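Local coordinates for nonsense-mediated mRNA decay protein 2 (Saccharomyces cerevisiae, PDB 4LUN) that acts in nonsense-mediated decay of mRNAs that carry premature stop codons, and is represented here by its N-terminal MIF4G domain, an all-helical, HEAT-repeat-like part of a longer protein, at residues Q135-T138 against R139-N143; Q265-Q268 against I269-G272; R249-E252 against L253-V257; G39-K42 against K43-G47. All coordinates share one frame; numbering follows the deposited sequence.

Overall arrangement
All four contacts are local, made between neighbouring turns of single helices, and their chemistry follows their place in this all-helical fold. Contact 1, about 8 Å from the centre of the chain, lies on helix 130-152, and contact 4, near the end of helix 34-44, is about 24 Å away between centres; both have a buried apolar face and a polar rim. Contacts 2 and 3 share the long helix 231-271, their centres about 23 Å apart. Contact 3 is still partly buried and carries a salt-bridge network, whereas contact 2, about 47 Å from the chain centre, is a surface contact at the C-terminal end of the helix, where polar bonds of the last turn dominate.

Contact 1. Residues Q135-T138 against R139-N143; sequences QRIT and RVKGN
Arg136 and Val140, one turn apart on helix 130-152 of the MIF4G domain, lie side by side and point the same way, a plain i to i+4 pair in an all-helical, HEAT-repeat-like fold. Here the packing is tight. Val140 CG2 comes within 3.4 Å of Arg136 O and 3.7 Å of Arg136 NH1, so one methyl touches both the backbone and the guanidinium of the same arginine. The arginine leaves the helix with CG opposite its backbone N (chi1 -165°) and then bends at chi3 (64°), a fold that brings NH1 back to the methyl, while NH2 forms a salt bridge with Glu133. Beside this pair, Ile137 is buried against Thr202 and Ile203 of helix 201-210, and its CG2 meets Lys141 CD at 4.2 Å. Lys141 CG lies 3.2 Å from Ile137 O, and farther out the chain bends so that CE also stays near the preceding turn.

The other flank is looser. Gln135, Thr138 and Arg139 are exposed, and across this boundary they meet mainly through backbone and CB atoms. Arg139 runs outward as an extended chain, and its NH2 bonds to Asn82 instead of turning back on the helix. Thr138 sends its hydroxyl to the carbonyl of Leu134. What joins the two flanks is the regular helical ladder, in which Arg139 N, Val140 N, Lys141 N and Gly142 N each donate to the carbonyl four residues earlier. Its Val140 N to Arg136 O bond measures 3.0 Å, with an N-H...O angle of 162°.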
ATOM      1  N   GLN A 135       3.333  -2.311  13.849  1.00 16.33           N
ATOM      2  CA  GLN A 135       3.781  -0.976  13.434  1.00 17.83           C
ATOM      3  C   GLN A 135       4.294  -1.005  11.998  1.00 16.57           C
ATOM      4  O   GLN A 135       4.028  -0.100  11.219  1.00 17.41           O
ATOM      5  CB  GLN A 135       4.883  -0.446  14.358  1.00 23.02           C
ATOM      6  CG  GLN A 135       4.465  -0.326  15.815  1.00 29.62           C
ATOM      7  CD  GLN A 135       3.477   0.806  16.061  1.00 41.98           C
ATOM      8  OE1 GLN A 135       2.362   0.582  16.543  1.00 44.45           O
ATOM      9  NE2 GLN A 135       3.889   2.032  15.745  1.00 46.13           N
ATOM     10  N   ARG A 136       5.031  -2.055  11.663  1.00 16.18           N
ATOM     11  CA  ARG A 136       5.580  -2.195  10.319  1.00 17.20           C
ATOM     12  C   ARG A 136       4.468  -2.339   9.289  1.00 16.02           C
ATOM     13  O   ARG A 136       4.533  -1.720   8.238  1.00 15.29           O
ATOM     14  CB  ARG A 136       6.520  -3.402  10.219  1.00 15.32           C
ATOM     15  CG  ARG A 136       7.396  -3.396   8.951  1.00 21.28           C
ATOM     16  CD  ARG A 136       8.050  -4.769   8.720  1.00 15.85           C
ATOM     17  NE  ARG A 136       7.057  -5.793   8.467  1.00 17.00           N
ATOM     18  CZ  ARG A 136       6.528  -6.022   7.269  1.00 17.36           C
ATOM     19  NH1 ARG A 136       6.925  -5.298   6.236  1.00 18.88           N
ATOM     20  NH2 ARG A 136       5.614  -6.960   7.112  1.00 19.09           N
ATOM     21  N   ILE A 137       3.456  -3.134   9.625  1.00 14.03           N
ATOM     22  CA  ILE A 137       2.307  -3.389   8.752  1.00 15.04           C
ATOM     23  C   ILE A 137       1.523  -2.101   8.538  1.00 15.91           C
ATOM     24  O   ILE A 137       1.095  -1.797   7.424  1.00 16.12           O
ATOM     25  CB  ILE A 137       1.393  -4.486   9.373  1.00 17.44           C
ATOM     26  CG1 ILE A 137       2.075  -5.853   9.298  1.00 19.49           C
ATOM     27  CG2 ILE A 137       0.036  -4.545   8.671  1.00 20.42           C
ATOM     28  CD1 ILE A 137       2.125  -6.440   7.894  1.00 22.46           C
ATOM     29  N   THR A 138       1.322  -1.351   9.612  1.00 14.56           N
ATOM     30  CA  THR A 138       0.676  -0.039   9.502  1.00 19.33           C
ATOM     31  C   THR A 138       1.414   0.872   8.528  1.00 18.67           C
ATOM     32  O   THR A 138       0.795   1.562   7.709  1.00 17.75           O
ATOM     33  CB  THR A 138       0.577   0.636  10.886  1.00 19.76           C
ATOM     34  OG1 THR A 138      -0.341  -0.108  11.694  1.00 23.62           O
ATOM     35  CG2 THR A 138       0.088   2.078  10.757  1.00 24.70           C
ATOM     36  N   ARG A 139       2.740   0.854   8.583  1.00 16.46           N
ATOM     37  CA  ARG A 139       3.530   1.692   7.694  1.00 17.43           C
ATOM     38  C   ARG A 139       3.372   1.245   6.238  1.00 18.04           C
ATOM     39  O   ARG A 139       3.166   2.066   5.347  1.00 17.83           O
ATOM     40  CB  ARG A 139       5.000   1.672   8.106  1.00 17.61           C
ATOM     41  CG  ARG A 139       5.867   2.506   7.195  1.00 25.02           C
ATOM     42  CD  ARG A 139       7.164   2.930   7.854  1.00 34.46           C
ATOM     43  NE  ARG A 139       7.805   3.986   7.076  1.00 47.87           N
ATOM     44  CZ  ARG A 139       7.871   5.258   7.448  1.00 39.10           C
ATOM     45  NH1 ARG A 139       7.352   5.652   8.608  1.00 43.43           N
ATOM     46  NH2 ARG A 139       8.474   6.138   6.663  1.00 42.33           N
ATOM     47  N   VAL A 140       3.456  -0.060   6.016  1.00 13.61           N
ATOM     48  CA  VAL A 140       3.313  -0.632   4.669  1.00 14.21           C
ATOM     49  C   VAL A 140       1.969  -0.271   4.057  1.00 16.27           C
ATOM     50  O   VAL A 140       1.897   0.062   2.870  1.00 16.55           O
ATOM     51  CB  VAL A 140       3.478  -2.162   4.707  1.00 18.94           C
ATOM     52  CG1 VAL A 140       2.970  -2.798   3.392  1.00 24.15           C
ATOM     53  CG2 VAL A 140       4.928  -2.502   4.924  1.00 18.26           C
ATOM     54  N   LYS A 141       0.915  -0.325   4.866  1.00 15.84           N
ATOM     55  CA  LYS A 141      -0.432  -0.040   4.385  1.00 13.97           C
ATOM     56  C   LYS A 141      -0.536   1.411   3.973  1.00 13.27           C
ATOM     57  O   LYS A 141      -1.167   1.722   2.969  1.00 15.65           O
ATOM     58  CB  LYS A 141      -1.492  -0.373   5.454  1.00 14.14           C
ATOM     59  CG  LYS A 141      -1.608  -1.866   5.721  1.00 18.69           C
ATOM     60  CD  LYS A 141      -2.818  -2.214   6.589  1.00 24.26           C
ATOM     61  CE  LYS A 141      -2.882  -1.394   7.850  1.00 29.81           C
ATOM     62  NZ  LYS A 141      -3.875  -1.977   8.813  1.00 35.38           N
ATOM     63  N   GLY A 142       0.077   2.297   4.743  1.00 16.25           N
ATOM     64  CA  GLY A 142       0.098   3.709   4.382  1.00 16.81           C
ATOM     65  C   GLY A 142       0.860   3.952   3.093  1.00 15.11           C
ATOM     66  O   GLY A 142       0.434   4.732   2.230  1.00 17.05           O
ATOM     67  N   ASN A 143       2.016   3.307   2.975  1.00 14.57           N
ATOM     68  CA  ASN A 143       2.813   3.412   1.761  1.00 14.88           C
ATOM     69  C   ASN A 143       2.070   2.852   0.556  1.00 15.21           C
ATOM     70  O   ASN A 143       2.125   3.423  -0.537  1.00 14.79           O
ATOM     71  CB  ASN A 143       4.153   2.695   1.939  1.00 13.81           C
ATOM     72  CG  ASN A 143       5.054   3.390   2.952  1.00 20.61           C
ATOM     73  OD1 ASN A 143       4.900   4.587   3.213  1.00 25.98           O
ATOM     74  ND2 ASN A 143       6.008   2.651   3.502  1.00 15.57           N
TER

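Contact 2. Residues Q265-Q268 against I269-G272; sequences QKCQ and IRTG
Arg270 folds back over the turn before it, laying its guanidinium flat above the backbone between Lys266 and Cys267. Lys266 O sits 3.8 Å from the plane, over the centre of the group, and Cys267 N faces the same side, displaced toward the rim. The bend at chi3 (-87°) turns the chain into this position, and the two terminal nitrogens then part: NH1 approaches Lys266 CB at 3.9 Å, while NH2 reaches Cys267 SG at 3.7 Å. Lys266 itself runs out as an extended chain to a salt bridge with Glu263, keeping its ammonium away from the arginine. The neighbouring Ile269 leans its CG1 toward Gln265 O of the turn before, 3.4 Å away.

These side chains sit on the last two turns of helix 231-271, where the backbone stops being helical at Gly272, whose phi is positive (80°). Thr271 marks that C-terminal end by bonding twice to one carbonyl. Its backbone N meets Cys267 O at 2.8 Å, almost in line with the C=O bond, whereas its hydroxyl OG1 donates to the same oxygen at 3.1 Å from well above the carbonyl plane. The hydroxyl is also bonded to the backbone N of Lys273, so it bridges the final turn and the chain that leaves it. Gly272 N donates to Gln268 O at 2.8 Å.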
ATOM      1  N   GLN A 265     -11.322 -27.455  29.120  1.00 15.25           N
ATOM      2  CA  GLN A 265     -12.578 -27.441  29.845  1.00 13.22           C
ATOM      3  C   GLN A 265     -12.839 -28.766  30.532  1.00 19.65           C
ATOM      4  O   GLN A 265     -13.318 -28.785  31.657  1.00 19.61           O
ATOM      5  CB  GLN A 265     -13.727 -27.060  28.919  1.00 16.35           C
ATOM      6  CG  GLN A 265     -13.703 -25.576  28.580  1.00 19.04           C
ATOM      7  CD  GLN A 265     -14.628 -25.231  27.432  1.00 23.54           C
ATOM      8  OE1 GLN A 265     -15.000 -26.097  26.634  1.00 27.64           O
ATOM      9  NE2 GLN A 265     -14.986 -23.952  27.324  1.00 28.64           N
ATOM     10  N   LYS A 266     -12.529 -29.867  29.852  1.00 16.51           N
ATOM     11  CA  LYS A 266     -12.674 -31.187  30.452  1.00 18.53           C
ATOM     12  C   LYS A 266     -11.743 -31.335  31.644  1.00 20.91           C
ATOM     13  O   LYS A 266     -12.112 -31.924  32.663  1.00 23.46           O
ATOM     14  CB  LYS A 266     -12.371 -32.269  29.423  1.00 19.67           C
ATOM     15  CG  LYS A 266     -13.365 -32.360  28.277  1.00 20.21           C
ATOM     16  CD  LYS A 266     -12.983 -33.551  27.409  1.00 28.50           C
ATOM     17  CE  LYS A 266     -13.347 -33.373  25.954  1.00 39.38           C
ATOM     18  NZ  LYS A 266     -12.760 -34.482  25.133  1.00 45.76           N
ATOM     19  N   CYS A 267     -10.535 -30.797  31.510  1.00 18.15           N
ATOM     20  CA  CYS A 267      -9.558 -30.849  32.596  1.00 19.56           C
ATOM     21  C   CYS A 267     -10.042 -30.102  33.819  1.00 22.53           C
ATOM     22  O   CYS A 267      -9.910 -30.578  34.948  1.00 24.59           O
ATOM     23  CB  CYS A 267      -8.231 -30.246  32.157  1.00 22.55           C
ATOM     24  SG  CYS A 267      -7.181 -31.367  31.241  1.00 29.97           S
ATOM     25  N   GLN A 268     -10.594 -28.916  33.592  1.00 22.05           N
ATOM     26  CA  GLN A 268     -11.040 -28.071  34.701  1.00 18.56           C
ATOM     27  C   GLN A 268     -12.210 -28.736  35.436  1.00 26.36           C
ATOM     28  O   GLN A 268     -12.328 -28.629  36.656  1.00 26.36           O
ATOM     29  CB  GLN A 268     -11.415 -26.680  34.183  1.00 29.42           C
ATOM     30  CG  GLN A 268     -11.521 -25.629  35.266  1.00 37.61           C
ATOM     31  CD  GLN A 268     -11.510 -24.222  34.703  1.00 45.21           C
ATOM     32  OE1 GLN A 268     -11.407 -24.029  33.493  1.00 44.47           O
ATOM     33  NE2 GLN A 268     -11.613 -23.231  35.580  1.00 48.93           N
ATOM     34  N   ILE A 269     -13.065 -29.433  34.694  1.00 21.69           N
ATOM     35  CA  ILE A 269     -14.147 -30.209  35.303  1.00 27.84           C
ATOM     36  C   ILE A 269     -13.590 -31.307  36.211  1.00 28.66           C
ATOM     37  O   ILE A 269     -14.108 -31.555  37.308  1.00 33.65           O
ATOM     38  CB  ILE A 269     -15.051 -30.837  34.223  1.00 29.78           C
ATOM     39  CG1 ILE A 269     -15.965 -29.770  33.622  1.00 31.44           C
ATOM     40  CG2 ILE A 269     -15.880 -31.995  34.792  1.00 32.75           C
ATOM     41  CD1 ILE A 269     -16.757 -30.260  32.427  1.00 35.28           C
ATOM     42  N   ARG A 270     -12.526 -31.959  35.750  1.00 26.57           N
ATOM     43  CA  ARG A 270     -11.904 -33.046  36.502  1.00 29.45           C
ATOM     44  C   ARG A 270     -11.185 -32.558  37.753  1.00 35.52           C
ATOM     45  O   ARG A 270     -11.385 -33.100  38.843  1.00 39.68           O
ATOM     46  CB  ARG A 270     -10.899 -33.803  35.632  1.00 34.47           C
ATOM     47  CG  ARG A 270     -11.510 -34.617  34.505  1.00 38.72           C
ATOM     48  CD  ARG A 270     -10.490 -35.583  33.913  1.00 36.88           C
ATOM     49  NE  ARG A 270      -9.667 -34.992  32.860  1.00 49.28           N
ATOM     50  CZ  ARG A 270      -9.991 -35.001  31.569  1.00 38.92           C
ATOM     51  NH1 ARG A 270     -11.121 -35.564  31.170  1.00 44.91           N
ATOM     52  NH2 ARG A 270      -9.188 -34.442  30.676  1.00 41.65           N
ATOM     53  N   THR A 271     -10.349 -31.534  37.596  1.00 27.68           N
ATOM     54  CA  THR A 271      -9.395 -31.160  38.637  1.00 25.32           C
ATOM     55  C   THR A 271      -9.692 -29.843  39.351  1.00 34.66           C
ATOM     56  O   THR A 271      -9.171 -29.601  40.438  1.00 36.58           O
ATOM     57  CB  THR A 271      -7.968 -31.041  38.072  1.00 28.86           C
ATOM     58  OG1 THR A 271      -7.888 -29.895  37.214  1.00 32.20           O
ATOM     59  CG2 THR A 271      -7.582 -32.278  37.291  1.00 30.34           C
ATOM     60  N   GLY A 272     -10.482 -28.969  38.737  1.00 30.81           N
ATOM     61  CA  GLY A 272     -10.723 -27.649  39.306  1.00 33.93           C
ATOM     62  C   GLY A 272      -9.625 -26.616  39.073  1.00 35.64           C
ATOM     63  O   GLY A 272      -9.783 -25.446  39.431  1.00 35.05           O
TER

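Contact 3. Residues R249-E252 against L253-V257; sequences RATE and LHKKV
Leu253 packs across Arg249, the residue one turn earlier, and its atoms can be followed outward. CB lies 3.5 Å from Arg249 O, the carbonyl that accepts the leucine's own backbone N-H. CG stays over the same oxygen at 3.4 Å. From there the branches divide: CD1 approaches the arginine chain at CG and NE, and CD2 sits 3.8 Å above one face of the guanidinium, offset toward its rim. Arg249 presents that face because its chain bends at chi2 (76°).

The same guanidinium also belongs to an intrahelical salt-bridge network on helix 231-271, with Glu252 in the middle. Arg249 NH1 meets Glu252 OE1 at 3.0 Å, and Lys256 NZ meets Glu252 OE2 at 2.8 Å. Glu252 OE1 lies close to the guanidinium plane, yet both donors approach from well above the carboxylate plane. The carboxylate probably offsets the two positive charges, whose nitrogens, Arg249 NH1 and Lys256 NZ, are 4.3 Å apart. Leu253 also packs against Ile288 and Phe292 of helix 277-303. On another side of the helix, a water 2.6 Å from His254 ND1 donates weakly to Thr251 O, while His254 NE2 bonds to the carbonyl of His311, a residue of the tag.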
ATOM      1  N   ARG A 249      -6.366 -21.407   6.413  1.00 15.81           N
ATOM      2  CA  ARG A 249      -5.650 -21.203   7.666  1.00 15.52           C
ATOM      3  C   ARG A 249      -6.627 -20.943   8.814  1.00 16.36           C
ATOM      4  O   ARG A 249      -6.427 -21.424   9.939  1.00 16.63           O
ATOM      5  CB  ARG A 249      -4.664 -20.045   7.515  1.00 15.14           C
ATOM      6  CG  ARG A 249      -3.939 -19.645   8.777  1.00 17.96           C
ATOM      7  CD  ARG A 249      -2.851 -20.615   9.142  1.00 23.75           C
ATOM      8  NE  ARG A 249      -1.971 -20.060  10.169  1.00 23.44           N
ATOM      9  CZ  ARG A 249      -1.390 -20.796  11.105  1.00 24.72           C
ATOM     10  NH1 ARG A 249      -1.613 -22.104  11.143  1.00 25.63           N
ATOM     11  NH2 ARG A 249      -0.611 -20.228  12.011  1.00 22.73           N
ATOM     12  N   ALA A 250      -7.688 -20.187   8.537  1.00 14.20           N
ATOM     13  CA  ALA A 250      -8.710 -19.939   9.556  1.00 15.00           C
ATOM     14  C   ALA A 250      -9.350 -21.238  10.023  1.00 18.90           C
ATOM     15  O   ALA A 250      -9.610 -21.416  11.217  1.00 15.88           O
ATOM     16  CB  ALA A 250      -9.778 -18.984   9.037  1.00 15.25           C
ATOM     17  N   THR A 251      -9.618 -22.135   9.076  1.00 15.34           N
ATOM     18  CA  THR A 251     -10.219 -23.428   9.388  1.00 16.12           C
ATOM     19  C   THR A 251      -9.269 -24.286  10.207  1.00 16.18           C
ATOM     20  O   THR A 251      -9.682 -24.939  11.158  1.00 17.99           O
ATOM     21  CB  THR A 251     -10.585 -24.156   8.094  1.00 17.35           C
ATOM     22  OG1 THR A 251     -11.658 -23.444   7.464  1.00 24.32           O
ATOM     23  CG2 THR A 251     -11.028 -25.581   8.377  1.00 23.12           C
ATOM     24  N   GLU A 252      -7.997 -24.289   9.830  1.00 15.84           N
ATOM     25  CA  GLU A 252      -6.982 -25.042  10.574  1.00 17.00           C
ATOM     26  C   GLU A 252      -6.886 -24.556  12.018  1.00 19.17           C
ATOM     27  O   GLU A 252      -6.855 -25.353  12.979  1.00 16.96           O
ATOM     28  CB  GLU A 252      -5.614 -24.871   9.905  1.00 21.09           C
ATOM     29  CG  GLU A 252      -4.479 -25.573  10.661  1.00 27.44           C
ATOM     30  CD  GLU A 252      -3.083 -25.174  10.176  1.00 34.02           C
ATOM     31  OE1 GLU A 252      -2.955 -24.172   9.440  1.00 32.71           O
ATOM     32  OE2 GLU A 252      -2.108 -25.861  10.552  1.00 43.08           O
ATOM     33  N   LEU A 253      -6.854 -23.240  12.169  1.00 14.26           N
ATOM     34  CA  LEU A 253      -6.734 -22.635  13.495  1.00 15.03           C
ATOM     35  C   LEU A 253      -7.993 -22.872  14.308  1.00 14.97           C
ATOM     36  O   LEU A 253      -7.905 -23.106  15.504  1.00 14.82           O
ATOM     37  CB  LEU A 253      -6.441 -21.137  13.401  1.00 11.57           C
ATOM     38  CG  LEU A 253      -5.015 -20.849  12.925  1.00 16.64           C
ATOM     39  CD1 LEU A 253      -4.862 -19.393  12.526  1.00 16.22           C
ATOM     40  CD2 LEU A 253      -4.048 -21.182  14.042  1.00 19.78           C
ATOM     41  N   HIS A 254      -9.144 -22.824  13.648  1.00 14.17           N
ATOM     42  CA  HIS A 254     -10.433 -23.037  14.299  1.00 14.89           C
ATOM     43  C   HIS A 254     -10.486 -24.420  14.938  1.00 16.66           C
ATOM     44  O   HIS A 254     -10.896 -24.585  16.096  1.00 15.64           O
ATOM     45  CB  HIS A 254     -11.550 -22.892  13.255  1.00 15.20           C
ATOM     46  CG  HIS A 254     -12.899 -23.284  13.754  1.00 16.84           C
ATOM     47  ND1 HIS A 254     -13.504 -24.478  13.430  1.00 20.18           N
ATOM     48  CD2 HIS A 254     -13.767 -22.636  14.574  1.00 19.29           C
ATOM     49  CE1 HIS A 254     -14.681 -24.552  14.024  1.00 23.42           C
ATOM     50  NE2 HIS A 254     -14.864 -23.438  14.721  1.00 20.66           N
ATOM     51  N   LYS A 255     -10.055 -25.421  14.177  1.00 17.27           N
ATOM     52  CA  LYS A 255     -10.017 -26.788  14.679  1.00 16.54           C
ATOM     53  C   LYS A 255      -9.074 -26.916  15.871  1.00 16.35           C
ATOM     54  O   LYS A 255      -9.414 -27.580  16.860  1.00 17.55           O
ATOM     55  CB  LYS A 255      -9.600 -27.749  13.561  1.00 17.77           C
ATOM     56  CG  LYS A 255     -10.702 -27.983  12.555  1.00 26.68           C
ATOM     57  CD  LYS A 255     -10.229 -28.839  11.381  1.00 38.36           C
ATOM     58  CE  LYS A 255     -11.284 -28.883  10.281  1.00 37.56           C
ATOM     59  NZ  LYS A 255     -10.651 -29.011   8.935  1.00 42.69           N
ATOM     60  N   LYS A 256      -7.905 -26.281  15.787  1.00 15.44           N
ATOM     61  CA  LYS A 256      -6.938 -26.327  16.893  1.00 16.43           C
ATOM     62  C   LYS A 256      -7.409 -25.601  18.150  1.00 17.30           C
ATOM     63  O   LYS A 256      -7.262 -26.123  19.261  1.00 17.27           O
ATOM     64  CB  LYS A 256      -5.582 -25.748  16.480  1.00 20.30           C
ATOM     65  CG  LYS A 256      -4.819 -26.547  15.439  1.00 23.33           C
ATOM     66  CD  LYS A 256      -3.451 -25.901  15.184  1.00 31.93           C
ATOM     67  CE  LYS A 256      -2.672 -26.642  14.099  1.00 45.74           C
ATOM     68  NZ  LYS A 256      -1.724 -25.741  13.373  1.00 48.47           N
ATOM     69  N   VAL A 257      -7.940 -24.387  18.009  1.00 16.19           N
ATOM     70  CA  VAL A 257      -8.355 -23.675  19.216  1.00 14.47           C
ATOM     71  C   VAL A 257      -9.565 -24.336  19.895  1.00 15.30           C
ATOM     72  O   VAL A 257      -9.653 -24.368  21.118  1.00 15.97           O
ATOM     73  CB  VAL A 257      -8.591 -22.152  19.018  1.00 15.98           C
ATOM     74  CG1 VAL A 257      -7.318 -21.454  18.528  1.00 19.99           C
ATOM     75  CG2 VAL A 257      -9.773 -21.875  18.091  1.00 18.11           C
TER
HETATM   76  O   HOH W   1     -12.839 -25.946  11.334  1.00 30.65           O

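Contact 4. Residues G39-K42 against K43-G47; sequences GFIK and KLKKG
Leu44 rests on one face of the Phe40 ring, its CG above the ring and its CD1 3.6 Å from Phe40 CE2. The other methyl, CD2, reaches toward Phe40 CZ at 4.1 Å, so the two methyls spread over the CE2 and CZ part of that face. A chi1 of -177°, with CG anti to N and beside the carbonyl carbon, swings the ring along the helix toward the leucine. Ile41 completes the apolar patch through CD1, 4.3 Å from Leu44 CD1, and its CG2 lies 4.1 Å from Lys45 NZ.

Backbone bonds set these side chains one turn apart: Leu44 N donates to Phe40 O at 3.0 Å and Lys45 N to Ile41 O at 2.9 Å. Further out, Leu56 of helix 52-60 packs on both Phe40 and Leu44, while Ile72, Thr75 and Val76 of helix 69-81 meet Ile41 or Leu44, joining helix 34-44 to its neighbours in the MIF4G helical stack. A type I turn spans Leu44 to Gly47, and at Gly47 phi is positive (104°). The chemistry is divided by face: Lys42, Lys45 and Lys46 form an exposed basic edge, whereas Lys43, salt-bridged to Asp59, adds an ionic link to the apolar packing.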
ATOM      1  N   GLY A  39      14.265  27.675  -0.057  1.00 23.53           N
ATOM      2  CA  GLY A  39      12.984  27.963   0.561  1.00 28.35           C
ATOM      3  C   GLY A  39      11.950  26.933   0.134  1.00 30.43           C
ATOM      4  O   GLY A  39      11.037  26.595   0.892  1.00 29.47           O
ATOM      5  N   PHE A  40      12.098  26.427  -1.085  1.00 28.25           N
ATOM      6  CA  PHE A  40      11.221  25.362  -1.571  1.00 28.62           C
ATOM      7  C   PHE A  40      11.462  24.048  -0.818  1.00 31.53           C
ATOM      8  O   PHE A  40      10.510  23.380  -0.407  1.00 30.18           O
ATOM      9  CB  PHE A  40      11.390  25.164  -3.079  1.00 28.32           C
ATOM     10  CG  PHE A  40      10.463  24.124  -3.663  1.00 33.25           C
ATOM     11  CD1 PHE A  40       9.122  24.406  -3.856  1.00 34.48           C
ATOM     12  CD2 PHE A  40      10.937  22.872  -4.017  1.00 32.02           C
ATOM     13  CE1 PHE A  40       8.267  23.453  -4.388  1.00 32.47           C
ATOM     14  CE2 PHE A  40      10.083  21.918  -4.555  1.00 32.47           C
ATOM     15  CZ  PHE A  40       8.750  22.215  -4.732  1.00 33.07           C
ATOM     16  N   ILE A  41      12.732  23.681  -0.641  1.00 30.01           N
ATOM     17  CA  ILE A  41      13.089  22.466   0.092  1.00 28.97           C
ATOM     18  C   ILE A  41      12.563  22.503   1.523  1.00 37.00           C
ATOM     19  O   ILE A  41      12.041  21.503   2.031  1.00 33.32           O
ATOM     20  CB  ILE A  41      14.616  22.247   0.135  1.00 32.90           C
ATOM     21  CG1 ILE A  41      15.176  22.059  -1.273  1.00 31.10           C
ATOM     22  CG2 ILE A  41      14.965  21.030   0.988  1.00 33.65           C
ATOM     23  CD1 ILE A  41      14.586  20.902  -2.002  1.00 35.20           C
ATOM     24  N   LYS A  42      12.702  23.656   2.171  1.00 32.59           N
ATOM     25  CA  LYS A  42      12.206  23.830   3.531  1.00 35.67           C
ATOM     26  C   LYS A  42      10.699  23.650   3.609  1.00 34.37           C
ATOM     27  O   LYS A  42      10.180  23.095   4.576  1.00 34.67           O
ATOM     28  CB  LYS A  42      12.589  25.206   4.084  1.00 36.94           C
ATOM     29  CG  LYS A  42      13.954  25.243   4.734  1.00 36.60           C
ATOM     30  CD  LYS A  42      14.190  26.574   5.432  1.00 47.10           C
ATOM     31  CE  LYS A  42      14.967  27.533   4.551  1.00 44.95           C
ATOM     32  NZ  LYS A  42      15.028  28.902   5.146  1.00 46.41           N
ATOM     33  N   LYS A  43       9.995  24.128   2.592  1.00 33.14           N
ATOM     34  CA  LYS A  43       8.549  23.964   2.540  1.00 37.98           C
ATOM     35  C   LYS A  43       8.170  22.483   2.369  1.00 40.25           C
ATOM     36  O   LYS A  43       7.241  21.992   3.021  1.00 36.54           O
ATOM     37  CB  LYS A  43       7.950  24.825   1.426  1.00 41.22           C
ATOM     38  CG  LYS A  43       6.579  25.393   1.765  1.00 48.70           C
ATOM     39  CD  LYS A  43       6.083  26.327   0.675  1.00 49.29           C
ATOM     40  CE  LYS A  43       6.775  27.678   0.739  1.00 52.16           C
ATOM     41  NZ  LYS A  43       6.824  28.326  -0.603  1.00 50.46           N
ATOM     42  N   LEU A  44       8.903  21.775   1.512  1.00 32.82           N
ATOM     43  CA  LEU A  44       8.683  20.337   1.308  1.00 35.23           C
ATOM     44  C   LEU A  44       8.871  19.569   2.612  1.00 42.95           C
ATOM     45  O   LEU A  44       8.077  18.683   2.949  1.00 38.30           O
ATOM     46  CB  LEU A  44       9.654  19.780   0.259  1.00 33.82           C
ATOM     47  CG  LEU A  44       9.412  20.048  -1.226  1.00 38.83           C
ATOM     48  CD1 LEU A  44      10.517  19.402  -2.059  1.00 29.93           C
ATOM     49  CD2 LEU A  44       8.044  19.538  -1.660  1.00 34.79           C
ATOM     50  N   LYS A  45       9.929  19.927   3.336  1.00 34.25           N
ATOM     51  CA  LYS A  45      10.343  19.244   4.554  1.00 38.09           C
ATOM     52  C   LYS A  45       9.371  19.395   5.711  1.00 41.15           C
ATOM     53  O   LYS A  45       9.481  18.681   6.708  1.00 37.59           O
ATOM     54  CB  LYS A  45      11.725  19.729   4.993  1.00 39.15           C
ATOM     55  CG  LYS A  45      12.859  18.842   4.540  1.00 40.80           C
ATOM     56  CD  LYS A  45      14.200  19.431   4.929  1.00 43.07           C
ATOM     57  CE  LYS A  45      15.324  18.477   4.575  1.00 51.04           C
ATOM     58  NZ  LYS A  45      16.595  19.194   4.282  1.00 53.35           N
ATOM     59  N   LYS A  46       8.425  20.319   5.602  1.00 37.63           N
ATOM     60  CA  LYS A  46       7.436  20.436   6.661  1.00 39.81           C
ATOM     61  C   LYS A  46       6.399  19.320   6.518  1.00 44.08           C
ATOM     62  O   LYS A  46       5.600  19.078   7.424  1.00 45.86           O
ATOM     63  CB  LYS A  46       6.780  21.816   6.674  1.00 42.54           C
ATOM     64  CG  LYS A  46       5.469  21.903   5.926  1.00 51.94           C
ATOM     65  CD  LYS A  46       4.523  22.851   6.648  1.00 52.93           C
ATOM     66  CE  LYS A  46       3.128  22.804   6.049  1.00 53.46           C
ATOM     67  NZ  LYS A  46       2.095  23.127   7.075  1.00 56.46           N
ATOM     68  N   GLY A  47       6.428  18.634   5.376  1.00 38.54           N
ATOM     69  CA  GLY A  47       5.592  17.463   5.167  1.00 36.40           C
ATOM     70  C   GLY A  47       4.390  17.718   4.282  1.00 42.80           C
ATOM     71  O   GLY A  47       3.968  18.862   4.091  1.00 36.06           O
TER